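Local coordinates for periplasmic sugar-binding protein (Chloroflexus aurantiacus, PDB 4RXU) that binds beta-D-glucose and probably serves as the periplasmic solute-binding component of an ABC-type sugar transporter, at residues A[284-298]-A[340-352]. Sequence-based numbering, arbitrary orientation.
Sequences VQYIIDGRQSMTVFK and VVTVTRDNVRAAL. With BGC (beta-D-glucopyranose), chain C.
With CG of F297 turned anti to the backbone N (chi1 169°) and CG of L352 set beside its own N (chi1 -59°), the two side chains run past one another, pointing opposite ways, and L352 CD2 lies over one face of the F297 ring. This CH-pi contact, 3.6 Å from CD2 to the ring centroid and 19° off the normal, presses helix 348-352 against an antiparallel beta ladder of the type I periplasmic-binding-protein fold, formed by strands 295-298 and 340-343.

T295 pairs with V343 and F297 with V341, both as hydrogen-bonded pairs; F297 N to V341 O measures 2.7 Å. V343 and F297 project from the same face of the ladder as T295, and V343 CG2 packs on F297 CB. The other face carries V296, whose CG1 rests on V340 CB at 3.6 Å, and T342, whose side chain the M294 side chain crosses at about a right angle, with the methyl CE against OG1 and CG2; T342 OG1 is hydrogen-bonded to Q141. On the F297 side of the ladder, V284 CG2 and L352 CD1 meet tip to tip, joining helix 284-288 to helix 348-352.

The aliphatic part of K298 runs alongside V340 CG1, then the chain leads away, and NZ donates to O2 and O3 of beta-D-glucopyranose, with Q277 as a further partner.

Past the strands, N347 braces the turn: its ND2 donates to T342 O and its OD1 accepts from T344 N. A water links S293 O to R345 N. The R345 chain, extended from CG to NE, reaches the end of helix 284-288, which G290 closes in a Schellman motif. There R345 NE and R345 NH2 both hydrogen-bond to I288 O from the same face of its carbonyl plane, NH2 at 3.1 Å and NE at 3.2 Å.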
loop_
_atom_site.group_PDB
_atom_site.type_symbol
_atom_site.label_atom_id
_atom_site.label_comp_id
_atom_site.label_asym_id
_atom_site.label_seq_id
_atom_site.Cartn_x
_atom_site.Cartn_y
_atom_site.Cartn_z
ATOM N N VAL A 284 -7.448 -2.244 -13.284
ATOM C CA VAL A 284 -8.320 -3.370 -13.637
ATOM C C VAL A 284 -8.449 -3.420 -15.162
ATOM O O VAL A 284 -8.349 -4.492 -15.775
ATOM C CB VAL A 284 -9.700 -3.263 -12.968
ATOM C CG1 VAL A 284 -10.631 -4.394 -13.427
ATOM C CG2 VAL A 284 -9.536 -3.333 -11.459
ATOM N N GLN A 285 -8.616 -2.250 -15.781
ATOM C CA GLN A 285 -8.723 -2.220 -17.238
ATOM C C GLN A 285 -7.415 -2.658 -17.888
ATOM O O GLN A 285 -7.426 -3.407 -18.848
ATOM C CB GLN A 285 -9.140 -0.850 -17.729
ATOM C CG GLN A 285 -9.642 -0.866 -19.174
ATOM C CD GLN A 285 -10.840 -1.784 -19.399
ATOM O OE1 GLN A 285 -11.887 -1.583 -18.803
ATOM N NE2 GLN A 285 -10.660 -2.837 -20.222
ATOM N N TYR A 286 -6.275 -2.167 -17.403
ATOM C CA TYR A 286 -4.987 -2.692 -17.912
ATOM C C TYR A 286 -4.897 -4.202 -17.795
ATOM O O TYR A 286 -4.371 -4.848 -18.691
ATOM C CB TYR A 286 -3.782 -2.092 -17.203
ATOM C CG TYR A 286 -3.197 -0.824 -17.814
ATOM C CD1 TYR A 286 -3.997 0.152 -18.410
ATOM C CD2 TYR A 286 -1.823 -0.564 -17.724
ATOM C CE1 TYR A 286 -3.438 1.307 -18.946
ATOM C CE2 TYR A 286 -1.257 0.592 -18.243
ATOM C CZ TYR A 286 -2.059 1.515 -18.868
ATOM O OH TYR A 286 -1.491 2.643 -19.372
ATOM N N ILE A 287 -5.359 -4.761 -16.682
ATOM C CA ILE A 287 -5.307 -6.218 -16.497
ATOM C C ILE A 287 -6.173 -6.907 -17.543
ATOM O O ILE A 287 -5.722 -7.838 -18.222
ATOM C CB ILE A 287 -5.713 -6.635 -15.080
ATOM C CG1 ILE A 287 -4.625 -6.188 -14.098
ATOM C CG2 ILE A 287 -5.911 -8.144 -14.995
ATOM C CD1 ILE A 287 -5.028 -6.256 -12.647
ATOM N N ILE A 288 -7.380 -6.402 -17.733
ATOM C CA ILE A 288 -8.273 -6.949 -18.774
ATOM C C ILE A 288 -7.583 -6.922 -20.139
ATOM O O ILE A 288 -7.612 -7.919 -20.887
ATOM C CB ILE A 288 -9.601 -6.166 -18.832
ATOM C CG1 ILE A 288 -10.414 -6.411 -17.561
ATOM C CG2 ILE A 288 -10.374 -6.570 -20.081
ATOM C CD1 ILE A 288 -11.572 -5.482 -17.364
ATOM N N ASP A 289 -6.940 -5.795 -20.436
ATOM C CA ASP A 289 -6.348 -5.531 -21.732
ATOM C C ASP A 289 -4.940 -6.084 -21.912
ATOM O O ASP A 289 -4.328 -5.876 -22.969
ATOM C CB ASP A 289 -6.306 -4.036 -22.002
ATOM C CG ASP A 289 -7.683 -3.407 -22.148
ATOM O OD1 ASP A 289 -8.682 -4.109 -22.369
ATOM O OD2 ASP A 289 -7.764 -2.175 -22.045
ATOM N N GLY A 290 -4.424 -6.784 -20.910
ATOM C CA GLY A 290 -3.120 -7.427 -21.023
ATOM C C GLY A 290 -1.923 -6.508 -20.860
ATOM O O GLY A 290 -0.847 -6.814 -21.349
ATOM N N ARG A 291 -2.118 -5.395 -20.170
ATOM C CA ARG A 291 -1.056 -4.385 -19.992
ATOM C C ARG A 291 -0.490 -4.359 -18.591
ATOM O O ARG A 291 0.584 -3.801 -18.392
ATOM C CB ARG A 291 -1.558 -2.987 -20.342
ATOM C CG ARG A 291 -2.153 -2.860 -21.739
ATOM C CD ARG A 291 -2.187 -1.431 -22.181
ATOM N NE ARG A 291 -0.815 -1.039 -22.444
ATOM C CZ ARG A 291 -0.351 0.199 -22.413
ATOM N NH1 ARG A 291 -1.142 1.220 -22.136
ATOM N NH2 ARG A 291 0.931 0.397 -22.664
ATOM N N GLN A 292 -1.189 -4.978 -17.641
ATOM C CA GLN A 292 -0.683 -5.163 -16.291
ATOM C C GLN A 292 -1.034 -6.590 -15.931
ATOM O O GLN A 292 -2.084 -7.075 -16.296
ATOM C CB GLN A 292 -1.351 -4.174 -15.340
ATOM C CG GLN A 292 -1.035 -4.381 -13.857
ATOM C CD GLN A 292 -1.597 -3.283 -12.952
ATOM O OE1 GLN A 292 -1.797 -2.126 -13.369
ATOM N NE2 GLN A 292 -1.769 -3.620 -11.671
ATOM N N SER A 293 -0.155 -7.282 -15.235
ATOM C CA SER A 293 -0.322 -8.727 -15.039
ATOM C C SER A 293 -1.257 -9.082 -13.895
ATOM O O SER A 293 -2.040 -10.022 -13.963
ATOM C CB SER A 293 1.046 -9.403 -14.799
ATOM O OG SER A 293 1.970 -9.017 -15.778
ATOM N N MET A 294 -1.148 -8.330 -12.814
ATOM C CA MET A 294 -1.915 -8.609 -11.619
ATOM C C MET A 294 -2.016 -7.399 -10.749
ATOM O O MET A 294 -1.234 -6.470 -10.865
ATOM C CB MET A 294 -1.292 -9.735 -10.789
ATOM C CG MET A 294 0.070 -9.397 -10.179
ATOM S SD MET A 294 0.056 -8.577 -8.507
ATOM C CE MET A 294 0.220 -10.052 -7.479
ATOM N N THR A 295 -2.996 -7.446 -9.854
ATOM C CA THR A 295 -3.067 -6.502 -8.757
ATOM C C THR A 295 -3.446 -7.267 -7.485
ATOM O O THR A 295 -4.197 -8.237 -7.515
ATOM C CB THR A 295 -4.066 -5.336 -9.017
ATOM O OG1 THR A 295 -3.900 -4.301 -8.033
ATOM C CG2 THR A 295 -5.514 -5.828 -9.006
ATOM N N VAL A 296 -2.930 -6.804 -6.360
ATOM C CA VAL A 296 -3.344 -7.303 -5.062
ATOM C C VAL A 296 -4.568 -6.500 -4.608
ATOM O O VAL A 296 -4.505 -5.284 -4.420
ATOM C CB VAL A 296 -2.227 -7.311 -4.003
ATOM C CG1 VAL A 296 -2.791 -7.816 -2.689
ATOM C CG2 VAL A 296 -1.070 -8.201 -4.458
ATOM N N PHE A 297 -5.694 -7.199 -4.472
ATOM C CA PHE A 297 -6.962 -6.586 -4.082
ATOM C C PHE A 297 -7.015 -6.516 -2.571
ATOM O O PHE A 297 -6.882 -7.527 -1.902
ATOM C CB PHE A 297 -8.128 -7.435 -4.600
ATOM C CG PHE A 297 -9.484 -7.055 -4.050
ATOM C CD1 PHE A 297 -9.919 -5.732 -4.081
ATOM C CD2 PHE A 297 -10.328 -8.015 -3.505
ATOM C CE1 PHE A 297 -11.161 -5.390 -3.584
ATOM C CE2 PHE A 297 -11.580 -7.666 -3.010
ATOM C CZ PHE A 297 -11.983 -6.352 -3.041
ATOM N N LYS A 298 -7.214 -5.306 -2.058
ATOM C CA LYS A 298 -7.353 -5.022 -0.635
ATOM C C LYS A 298 -8.743 -4.420 -0.432
ATOM O O LYS A 298 -9.007 -3.314 -0.900
ATOM C CB LYS A 298 -6.242 -4.068 -0.171
ATOM C CG LYS A 298 -4.851 -4.452 -0.682
ATOM C CD LYS A 298 -3.686 -3.853 0.067
ATOM C CE LYS A 298 -3.759 -2.345 0.110
ATOM N NZ LYS A 298 -2.467 -1.811 0.630
ATOM N N VAL A 340 -5.604 -10.069 1.942
ATOM C CA VAL A 340 -5.417 -9.526 0.601
ATOM C C VAL A 340 -5.388 -10.672 -0.427
ATOM O O VAL A 340 -5.006 -11.802 -0.096
ATOM C CB VAL A 340 -4.149 -8.641 0.504
ATOM C CG1 VAL A 340 -4.208 -7.539 1.551
ATOM C CG2 VAL A 340 -2.857 -9.462 0.621
ATOM N N VAL A 341 -5.801 -10.367 -1.661
ATOM C CA VAL A 341 -6.035 -11.408 -2.670
ATOM C C VAL A 341 -5.441 -11.017 -3.999
ATOM O O VAL A 341 -5.642 -9.904 -4.484
ATOM C CB VAL A 341 -7.568 -11.643 -2.850
ATOM C CG1 VAL A 341 -7.886 -12.618 -3.968
ATOM C CG2 VAL A 341 -8.137 -12.154 -1.548
ATOM N N THR A 342 -4.719 -11.937 -4.609
ATOM C CA THR A 342 -4.188 -11.678 -5.927
ATOM C C THR A 342 -5.269 -11.753 -7.008
ATOM O O THR A 342 -5.998 -12.729 -7.112
ATOM C CB THR A 342 -3.071 -12.655 -6.279
ATOM O OG1 THR A 342 -1.924 -12.340 -5.491
ATOM C CG2 THR A 342 -2.700 -12.557 -7.767
ATOM N N VAL A 343 -5.320 -10.696 -7.808
ATOM C CA VAL A 343 -6.260 -10.606 -8.916
ATOM C C VAL A 343 -5.530 -10.536 -10.249
ATOM O O VAL A 343 -4.675 -9.671 -10.477
ATOM C CB VAL A 343 -7.232 -9.435 -8.728
ATOM C CG1 VAL A 343 -8.109 -9.283 -9.965
ATOM C CG2 VAL A 343 -8.054 -9.702 -7.473
ATOM N N THR A 344 -5.928 -11.448 -11.129
ATOM C CA THR A 344 -5.447 -11.500 -12.489
ATOM C C THR A 344 -6.678 -11.591 -13.382
ATOM O O THR A 344 -7.799 -11.580 -12.897
ATOM C CB THR A 344 -4.612 -12.766 -12.707
ATOM O OG1 THR A 344 -5.448 -13.935 -12.559
ATOM C CG2 THR A 344 -3.486 -12.815 -11.708
ATOM N N ARG A 345 -6.469 -11.710 -14.682
ATOM C CA ARG A 345 -7.600 -11.947 -15.595
ATOM C C ARG A 345 -8.476 -13.135 -15.206
ATOM O O ARG A 345 -9.690 -13.132 -15.430
ATOM C CB ARG A 345 -7.090 -12.226 -16.973
ATOM C CG ARG A 345 -6.616 -11.005 -17.678
ATOM C CD ARG A 345 -5.819 -11.464 -18.873
ATOM N NE ARG A 345 -5.905 -10.522 -19.966
ATOM C CZ ARG A 345 -5.498 -10.812 -21.192
ATOM N NH1 ARG A 345 -4.993 -12.007 -21.438
ATOM N NH2 ARG A 345 -5.592 -9.911 -22.160
ATOM N N ASP A 346 -7.854 -14.167 -14.652
ATOM C CA ASP A 346 -8.570 -15.419 -14.362
ATOM C C ASP A 346 -9.661 -15.249 -13.283
ATOM O O ASP A 346 -10.653 -15.963 -13.309
ATOM C CB ASP A 346 -7.569 -16.522 -13.986
ATOM C CG ASP A 346 -6.525 -16.771 -15.093
ATOM O OD1 ASP A 346 -6.872 -16.662 -16.297
ATOM O OD2 ASP A 346 -5.350 -17.050 -14.758
ATOM N N ASN A 347 -9.490 -14.287 -12.363
ATOM C CA ASN A 347 -10.414 -14.101 -11.235
ATOM C C ASN A 347 -10.897 -12.674 -11.031
ATOM O O ASN A 347 -11.485 -12.366 -10.008
ATOM C CB ASN A 347 -9.853 -14.659 -9.909
ATOM C CG ASN A 347 -8.701 -13.858 -9.387
ATOM O OD1 ASN A 347 -8.010 -13.233 -10.170
ATOM N ND2 ASN A 347 -8.500 -13.858 -8.070
ATOM N N VAL A 348 -10.669 -11.803 -12.001
ATOM C CA VAL A 348 -11.119 -10.423 -11.834
ATOM C C VAL A 348 -12.640 -10.324 -11.594
ATOM O O VAL A 348 -13.115 -9.561 -10.729
ATOM C CB VAL A 348 -10.634 -9.494 -12.951
ATOM C CG1 VAL A 348 -11.021 -10.009 -14.322
ATOM C CG2 VAL A 348 -11.178 -8.101 -12.718
ATOM N N ARG A 349 -13.397 -11.116 -12.338
ATOM C CA ARG A 349 -14.822 -11.111 -12.172
ATOM C C ARG A 349 -15.210 -11.635 -10.791
ATOM O O ARG A 349 -15.960 -10.966 -10.080
ATOM C CB ARG A 349 -15.520 -11.896 -13.286
ATOM C CG ARG A 349 -17.035 -11.789 -13.185
ATOM C CD ARG A 349 -17.688 -12.528 -14.327
ATOM N NE ARG A 349 -17.476 -11.846 -15.594
ATOM C CZ ARG A 349 -18.215 -10.834 -16.041
ATOM N NH1 ARG A 349 -19.221 -10.361 -15.306
ATOM N NH2 ARG A 349 -17.941 -10.285 -17.225
ATOM N N ALA A 350 -14.693 -12.791 -10.388
ATOM C CA ALA A 350 -15.034 -13.318 -9.054
ATOM C C ALA A 350 -14.607 -12.376 -7.951
ATOM O O ALA A 350 -15.382 -12.103 -7.049
ATOM C CB ALA A 350 -14.429 -14.682 -8.823
ATOM N N ALA A 351 -13.398 -11.836 -8.038
ATOM C CA ALA A 351 -12.851 -11.082 -6.911
ATOM C C ALA A 351 -13.454 -9.684 -6.761
ATOM O O ALA A 351 -13.651 -9.227 -5.636
ATOM C CB ALA A 351 -11.344 -10.981 -7.008
ATOM N N LEU A 352 -13.714 -9.010 -7.885
ATOM C CA LEU A 352 -14.081 -7.608 -7.866
ATOM C C LEU A 352 -15.530 -7.350 -8.199
ATOM O O LEU A 352 -16.065 -6.324 -7.771
ATOM C CB LEU A 352 -13.187 -6.812 -8.818
ATOM C CG LEU A 352 -11.684 -6.876 -8.538
ATOM C CD1 LEU A 352 -10.963 -5.968 -9.522
ATOM C CD2 LEU A 352 -11.369 -6.467 -7.088
HETATM C C2 BGC C . -1.338 1.878 0.859
HETATM C C3 BGC C . -1.466 1.451 -0.590
HETATM C C4 BGC C . -1.309 2.669 -1.488
HETATM C C5 BGC C . -0.032 3.440 -1.155
HETATM C C6 BGC C . 0.095 4.749 -1.902
HETATM C C1 BGC C . 0.051 2.487 0.950
HETATM O O1 BGC C . 0.447 2.731 2.268
HETATM O O2 BGC C . -1.481 0.733 1.707
HETATM O O3 BGC C . -2.745 0.847 -0.760
HETATM O O4 BGC C . -1.168 2.215 -2.848
HETATM O O5 BGC C . 0.031 3.720 0.230
HETATM O O6 BGC C . -1.091 5.540 -1.798
HETATM O O HOH W 1 -3.720 -11.184 -15.798
#